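Local atomic coordinates of endo-1,4-beta-xylanase C (Paenibacillus barcinonensis, PDB entry 4XUO), a protein that hydrolyses internal beta-1,4-xylosidic linkages of xylan and is represented here by its CBM22-1 xylan-binding domain, one of its N-terminal carbohydrate-binding modules. Residues A[43-48]-A[145-150]; A[75-80]-A[118-123]. All blocks are in the same frame, centred on the assembly; numbering follows the deposited sequence.

Contact 1: residues A[43-48]-A[145-150]. With CA (calcium ion), chain C.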
loop_
_atom_site.group_PDB
_atom_site.type_symbol
_atom_site.label_atom_id
_atom_site.label_comp_id
_atom_site.label_asym_id
_atom_site.label_seq_id
_atom_site.Cartn_x
_atom_site.Cartn_y
_atom_site.Cartn_z
ATOM N N LYS A 43 -6.787 -12.674 12.339
ATOM C CA LYS A 43 -6.602 -12.055 13.645
ATOM C C LYS A 43 -5.767 -10.791 13.605
ATOM O O LYS A 43 -5.791 -10.011 14.555
ATOM C CB LYS A 43 -5.939 -13.048 14.622
ATOM C CG LYS A 43 -6.548 -14.453 14.621
ATOM C CD LYS A 43 -6.001 -15.324 15.753
ATOM C CE LYS A 43 -4.594 -15.826 15.465
ATOM N NZ LYS A 43 -4.026 -16.599 16.603
ATOM N N GLN A 44 -5.033 -10.576 12.512
ATOM C CA GLN A 44 -3.994 -9.546 12.496
ATOM C C GLN A 44 -4.036 -8.650 11.272
ATOM O O GLN A 44 -4.528 -9.049 10.225
ATOM C CB GLN A 44 -2.621 -10.210 12.585
ATOM C CG GLN A 44 -2.391 -10.889 13.926
ATOM C CD GLN A 44 -0.976 -11.403 14.079
ATOM O OE1 GLN A 44 -0.450 -12.090 13.208
ATOM N NE2 GLN A 44 -0.342 -11.043 15.176
ATOM N N SER A 45 -3.499 -7.443 11.431
ATOM C CA SER A 45 -3.366 -6.492 10.324
ATOM C C SER A 45 -2.095 -5.681 10.505
ATOM O O SER A 45 -1.434 -5.799 11.543
ATOM C CB SER A 45 -4.604 -5.571 10.239
ATOM O OG SER A 45 -4.730 -4.733 11.392
ATOM N N LEU A 46 -1.759 -4.861 9.499
ATOM C CA LEU A 46 -0.548 -4.025 9.541
ATOM C C LEU A 46 -0.881 -2.616 10.021
ATOM O O LEU A 46 -1.728 -1.942 9.419
ATOM C CB LEU A 46 0.075 -3.900 8.145
ATOM C CG LEU A 46 1.432 -3.169 8.123
ATOM C CD1 LEU A 46 2.552 -4.048 8.674
ATOM C CD2 LEU A 46 1.763 -2.724 6.705
ATOM N N GLN A 47 -0.225 -2.168 11.091
ATOM C CA GLN A 47 -0.563 -0.880 11.701
ATOM C C GLN A 47 0.535 0.151 11.486
ATOM O O GLN A 47 1.727 -0.137 11.699
ATOM C CB GLN A 47 -0.808 -1.072 13.211
ATOM C CG GLN A 47 -0.924 0.214 14.011
ATOM C CD GLN A 47 -1.229 -0.051 15.471
ATOM O OE1 GLN A 47 -0.449 -0.702 16.176
ATOM N NE2 GLN A 47 -2.374 0.418 15.920
ATOM N N THR A 48 0.134 1.368 11.148
ATOM C CA THR A 48 1.065 2.465 11.024
ATOM C C THR A 48 0.696 3.596 11.987
ATOM O O THR A 48 -0.417 4.115 11.931
ATOM C CB THR A 48 1.101 3.009 9.579
ATOM O OG1 THR A 48 1.518 1.968 8.665
ATOM C CG2 THR A 48 2.068 4.146 9.486
ATOM N N ALA A 145 -3.341 7.853 11.774
ATOM C CA ALA A 145 -2.826 6.503 11.944
ATOM C C ALA A 145 -3.859 5.547 11.396
ATOM O O ALA A 145 -5.070 5.804 11.462
ATOM C CB ALA A 145 -2.535 6.201 13.405
ATOM N N TYR A 146 -3.384 4.441 10.814
ATOM C CA TYR A 146 -4.251 3.576 10.070
ATOM C C TYR A 146 -3.704 2.182 9.884
ATOM O O TYR A 146 -2.498 1.940 10.062
ATOM C CB TYR A 146 -4.615 4.193 8.700
ATOM C CG TYR A 146 -3.466 4.820 7.913
ATOM C CD1 TYR A 146 -2.624 4.046 7.107
ATOM C CD2 TYR A 146 -3.224 6.194 7.980
ATOM C CE1 TYR A 146 -1.597 4.624 6.383
ATOM C CE2 TYR A 146 -2.199 6.792 7.252
ATOM C CZ TYR A 146 -1.371 6.011 6.471
ATOM O OH TYR A 146 -0.329 6.606 5.775
ATOM N N LEU A 147 -4.630 1.287 9.547
ATOM C CA LEU A 147 -4.397 -0.138 9.391
ATOM C C LEU A 147 -4.624 -0.600 7.951
ATOM O O LEU A 147 -5.490 -0.059 7.250
ATOM C CB LEU A 147 -5.384 -0.929 10.268
ATOM C CG LEU A 147 -5.363 -0.577 11.743
ATOM C CD1 LEU A 147 -6.681 -0.913 12.405
ATOM C CD2 LEU A 147 -4.225 -1.270 12.454
ATOM N N LEU A 148 -3.895 -1.656 7.557
ATOM C CA LEU A 148 -4.024 -2.307 6.257
ATOM C C LEU A 148 -4.137 -3.812 6.416
ATOM O O LEU A 148 -3.347 -4.429 7.168
ATOM C CB LEU A 148 -2.794 -1.986 5.374
ATOM C CG LEU A 148 -2.678 -2.697 4.031
ATOM C CD1 LEU A 148 -3.772 -2.250 3.073
ATOM C CD2 LEU A 148 -1.312 -2.519 3.380
ATOM N N ASP A 149 -5.048 -4.430 5.682
ATOM C CA ASP A 149 -5.158 -5.916 5.705
ATOM C C ASP A 149 -5.564 -6.469 4.335
ATOM O O ASP A 149 -6.046 -5.735 3.473
ATOM C CB ASP A 149 -6.177 -6.349 6.782
ATOM C CG ASP A 149 -5.951 -7.782 7.287
ATOM O OD1 ASP A 149 -4.925 -8.448 6.894
ATOM O OD2 ASP A 149 -6.794 -8.235 8.096
ATOM N N GLU A 150 -5.368 -7.772 4.132
ATOM C CA GLU A 150 -5.757 -8.454 2.892
ATOM C C GLU A 150 -5.252 -7.681 1.684
ATOM O O GLU A 150 -6.000 -7.331 0.789
ATOM C CB GLU A 150 -7.276 -8.710 2.822
ATOM C CG GLU A 150 -7.723 -9.835 3.732
ATOM C CD GLU A 150 -7.186 -11.195 3.323
ATOM O OE1 GLU A 150 -7.801 -11.842 2.441
ATOM O OE2 GLU A 150 -6.149 -11.624 3.888
HETATM CA CA CA C . -5.329 -10.358 8.390
HETATM O O HOH W 1 -0.850 0.575 8.060
HETATM O O HOH W 2 -6.048 -11.688 6.616
#

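Contact 2: residues A[75-80]-A[118-123]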
loop_
_atom_site.group_PDB
_atom_site.type_symbol
_atom_site.label_atom_id
_atom_site.label_comp_id
_atom_site.label_asym_id
_atom_site.label_seq_id
_atom_site.Cartn_x
_atom_site.Cartn_y
_atom_site.Cartn_z
ATOM N N SER A 75 -4.796 -3.967 -4.474
ATOM C CA SER A 75 -5.955 -3.822 -3.594
ATOM C C SER A 75 -5.669 -4.149 -2.141
ATOM O O SER A 75 -4.713 -4.869 -1.793
ATOM C CB SER A 75 -7.087 -4.719 -4.066
ATOM O OG SER A 75 -6.660 -6.076 -4.027
ATOM N N GLY A 76 -6.528 -3.627 -1.274
ATOM C CA GLY A 76 -6.391 -3.857 0.160
ATOM C C GLY A 76 -7.510 -3.172 0.922
ATOM O O GLY A 76 -8.263 -2.358 0.360
ATOM N N TYR A 77 -7.654 -3.562 2.184
ATOM C CA TYR A 77 -8.667 -3.005 3.081
ATOM C C TYR A 77 -8.005 -2.197 4.183
ATOM O O TYR A 77 -6.965 -2.593 4.741
ATOM C CB TYR A 77 -9.519 -4.110 3.665
ATOM C CG TYR A 77 -10.349 -4.789 2.623
ATOM C CD1 TYR A 77 -9.779 -5.729 1.757
ATOM C CD2 TYR A 77 -11.686 -4.499 2.477
ATOM C CE1 TYR A 77 -10.552 -6.360 0.796
ATOM C CE2 TYR A 77 -12.450 -5.131 1.514
ATOM C CZ TYR A 77 -11.870 -6.053 0.680
ATOM O OH TYR A 77 -12.628 -6.681 -0.284
ATOM N N VAL A 78 -8.575 -1.028 4.461
ATOM C CA VAL A 78 -7.977 -0.078 5.376
ATOM C C VAL A 78 -9.033 0.432 6.358
ATOM O O VAL A 78 -10.229 0.412 6.046
ATOM C CB VAL A 78 -7.329 1.135 4.650
ATOM C CG1 VAL A 78 -6.175 0.695 3.743
ATOM C CG2 VAL A 78 -8.329 1.894 3.804
ATOM N N LYS A 79 -8.551 0.935 7.492
ATOM C CA LYS A 79 -9.384 1.424 8.613
ATOM C C LYS A 79 -8.510 2.317 9.462
ATOM O O LYS A 79 -7.307 2.078 9.600
ATOM C CB LYS A 79 -9.926 0.250 9.449
ATOM C CG LYS A 79 -10.903 0.678 10.549
ATOM C CD LYS A 79 -11.459 -0.537 11.291
ATOM C CE LYS A 79 -12.399 -0.134 12.429
ATOM N NZ LYS A 79 -12.796 -1.273 13.313
ATOM N N LEU A 80 -9.073 3.389 10.020
ATOM C CA LEU A 80 -8.248 4.258 10.870
ATOM C C LEU A 80 -8.108 3.657 12.281
ATOM O O LEU A 80 -8.953 2.888 12.733
ATOM C CB LEU A 80 -8.828 5.666 10.949
ATOM C CG LEU A 80 -9.006 6.486 9.667
ATOM C CD1 LEU A 80 -9.356 7.931 10.000
ATOM C CD2 LEU A 80 -7.783 6.510 8.760
ATOM N N TRP A 118 -13.970 -0.944 7.850
ATOM C CA TRP A 118 -12.952 -1.186 6.834
ATOM C C TRP A 118 -13.428 -0.744 5.453
ATOM O O TRP A 118 -14.612 -0.908 5.116
ATOM C CB TRP A 118 -12.565 -2.666 6.803
ATOM C CG TRP A 118 -11.892 -3.115 8.049
ATOM C CD1 TRP A 118 -12.496 -3.615 9.182
ATOM C CD2 TRP A 118 -10.490 -3.129 8.303
ATOM N NE1 TRP A 118 -11.546 -3.913 10.127
ATOM C CE2 TRP A 118 -10.305 -3.626 9.616
ATOM C CE3 TRP A 118 -9.368 -2.776 7.548
ATOM C CZ2 TRP A 118 -9.047 -3.762 10.190
ATOM C CZ3 TRP A 118 -8.105 -2.928 8.112
ATOM C CH2 TRP A 118 -7.955 -3.414 9.424
ATOM N N VAL A 119 -12.513 -0.198 4.644
ATOM C CA VAL A 119 -12.832 0.344 3.314
ATOM C C VAL A 119 -11.920 -0.286 2.255
ATOM O O VAL A 119 -10.688 -0.394 2.468
ATOM C CB VAL A 119 -12.655 1.872 3.305
ATOM C CG1 VAL A 119 -12.823 2.467 1.899
ATOM C CG2 VAL A 119 -13.655 2.508 4.261
ATOM N N LYS A 120 -12.507 -0.732 1.149
ATOM C CA LYS A 120 -11.718 -1.298 0.072
ATOM C C LYS A 120 -11.041 -0.228 -0.785
ATOM O O LYS A 120 -11.697 0.673 -1.299
ATOM C CB LYS A 120 -12.562 -2.153 -0.860
ATOM C CG LYS A 120 -11.674 -3.025 -1.727
ATOM C CD LYS A 120 -12.403 -4.075 -2.523
ATOM C CE LYS A 120 -11.364 -4.945 -3.237
ATOM N NZ LYS A 120 -11.971 -5.935 -4.166
ATOM N N LEU A 121 -9.718 -0.352 -0.943
ATOM C CA LEU A 121 -8.945 0.435 -1.899
ATOM C C LEU A 121 -8.479 -0.470 -3.023
ATOM O O LEU A 121 -8.100 -1.625 -2.780
ATOM C CB LEU A 121 -7.722 1.043 -1.216
ATOM C CG LEU A 121 -7.892 1.933 0.013
ATOM C CD1 LEU A 121 -6.550 2.589 0.268
ATOM C CD2 LEU A 121 -8.934 2.996 -0.160
ATOM N N GLN A 122 -8.525 0.032 -4.250
ATOM C CA GLN A 122 -8.138 -0.746 -5.421
ATOM C C GLN A 122 -7.870 0.166 -6.612
ATOM O O GLN A 122 -8.595 1.144 -6.847
ATOM C CB GLN A 122 -9.205 -1.787 -5.764
ATOM C CG GLN A 122 -8.798 -2.716 -6.891
ATOM C CD GLN A 122 -9.728 -3.921 -7.058
ATOM O OE1 GLN A 122 -10.964 -3.823 -6.956
ATOM N NE2 GLN A 122 -9.146 -5.048 -7.346
ATOM N N GLY A 123 -6.818 -0.150 -7.360
ATOM C CA GLY A 123 -6.563 0.504 -8.612
ATOM C C GLY A 123 -5.575 -0.314 -9.451
ATOM O O GLY A 123 -4.795 -1.107 -8.891
#

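Contact 1: residues A[43-48]-A[145-150]
Gln44 and Asp149 meet through a calcium ion, beside the corner the chain turns at Glu150. The carbonyl O of Gln44 binds the metal at 2.4 Å, and the carboxylate of Asp149 takes it with both oxygens, OD1 at 2.5 Å and OD2 at 2.6 Å. With CG anti to the backbone N (chi1 -156°), the carboxylate of Asp149 reaches the ion, and OD2 also accepts a hydrogen bond from the backbone N of Tyr40. A water bound to the calcium donates to OE2 of Glu150, and Ser15, Glu17 and Gln41 complete the site. The ion thus ties the loop before strand 45-49 to strand 146-157, a metal-clamped antiparallel pair in the beta-sandwich of this xylan-binding module.

From there the backbones run antiparallel. Leu46 exchanges two hydrogen bonds with Leu148 and Thr48 two with Tyr146; the longest, Tyr146 N to Thr48 O, measures 3.2 Å. A second water bridges the strands, accepting from OG1 of Thr48 and donating to the carbonyl O atoms of Leu46 and Tyr146, so each carbonyl takes a second donor besides its strand N-H. On the face of Gln47 and Leu147, the two side chains lie alongside, CD2 of Leu147 touching CB of Gln47 at 3.5 Å.

Leu46, Thr48, Tyr146 and Leu148 occupy the other face, where Pro58 of strand 57-61 packs against the first three and Tyr146 OH bonds to Leu137 O. Within the sheet, strand 45-49 has strand 31-35 as its other neighbour, while strand 146-157 pairs onward with strand 71-80.

Contact 2: residues A[75-80]-A[118-123]
Ser75 begins the pairing with its CB lying 3.9 Å from CG of Gln122, while its CA lies 3.2 Å from Leu121 O in a bent CA-H...O contact. Gly76 follows with two backbone hydrogen bonds to Leu121; the one from Leu121 N to Gly76 O is 2.8 Å long and nearly straight at 169°.

At Tyr77 the extended chain of Lys120 crosses one face of the ring obliquely: CG makes a CH-pi contact 4.2 Å from the ring centroid, and CD continues to the phenolic OH at 3.4 Å. Tyr40 stacks on the Tyr77 ring as well. Val78 turns to the other face of the sheet, where its CG2 meets CG of Leu121 at 3.8 Å, and its backbone makes two hydrogen bonds with Val119.

The first torsion of Lys79 swings CG away from its own N (chi1 -175°), and the extended chain then runs across the indole of Trp118. CB makes a CH-pi contact 3.6 Å from the centroid of the six-membered ring, 14° off its normal, CD lies over the pyrrole side, and NZ is hydrogen-bonded to Gln38 OE1. Losing the indole to an alanine here would probably strip the Lys79 methylenes of the face they lie on and leave Tyr40 without its edge-to-face partner.

The ladder of hydrogen-bonded and non-hydrogen-bonded pairs is that of neighbouring antiparallel strands in a beta-sandwich, the jelly-roll fold of CBM22 modules, here with an aromatic cluster on one face.

Contacts 1 and 2 lie in the same antiparallel sheet, their centres about 10 Å apart. Strand 146-157 belongs to contact 1 and strand 71-80 to contact 2, and the two are neighbours: Leu147 N probably bonds to Lys79 O and Asp149 N to Tyr77 O, each at 2.8 Å. The strand order across this part of the sheet is therefore 45-49, 146-157, 71-80, 119-125. Along the chain, residues 75-80 and 118-123 both fall between 43-48 and 145-150, so an inner pairing is enclosed by an outer one. These probable bonds join the calcium-bound end of contact 1 to the aromatic-lysine contacts of contact 2, so the sheet connects the metal site to the aromatic cluster.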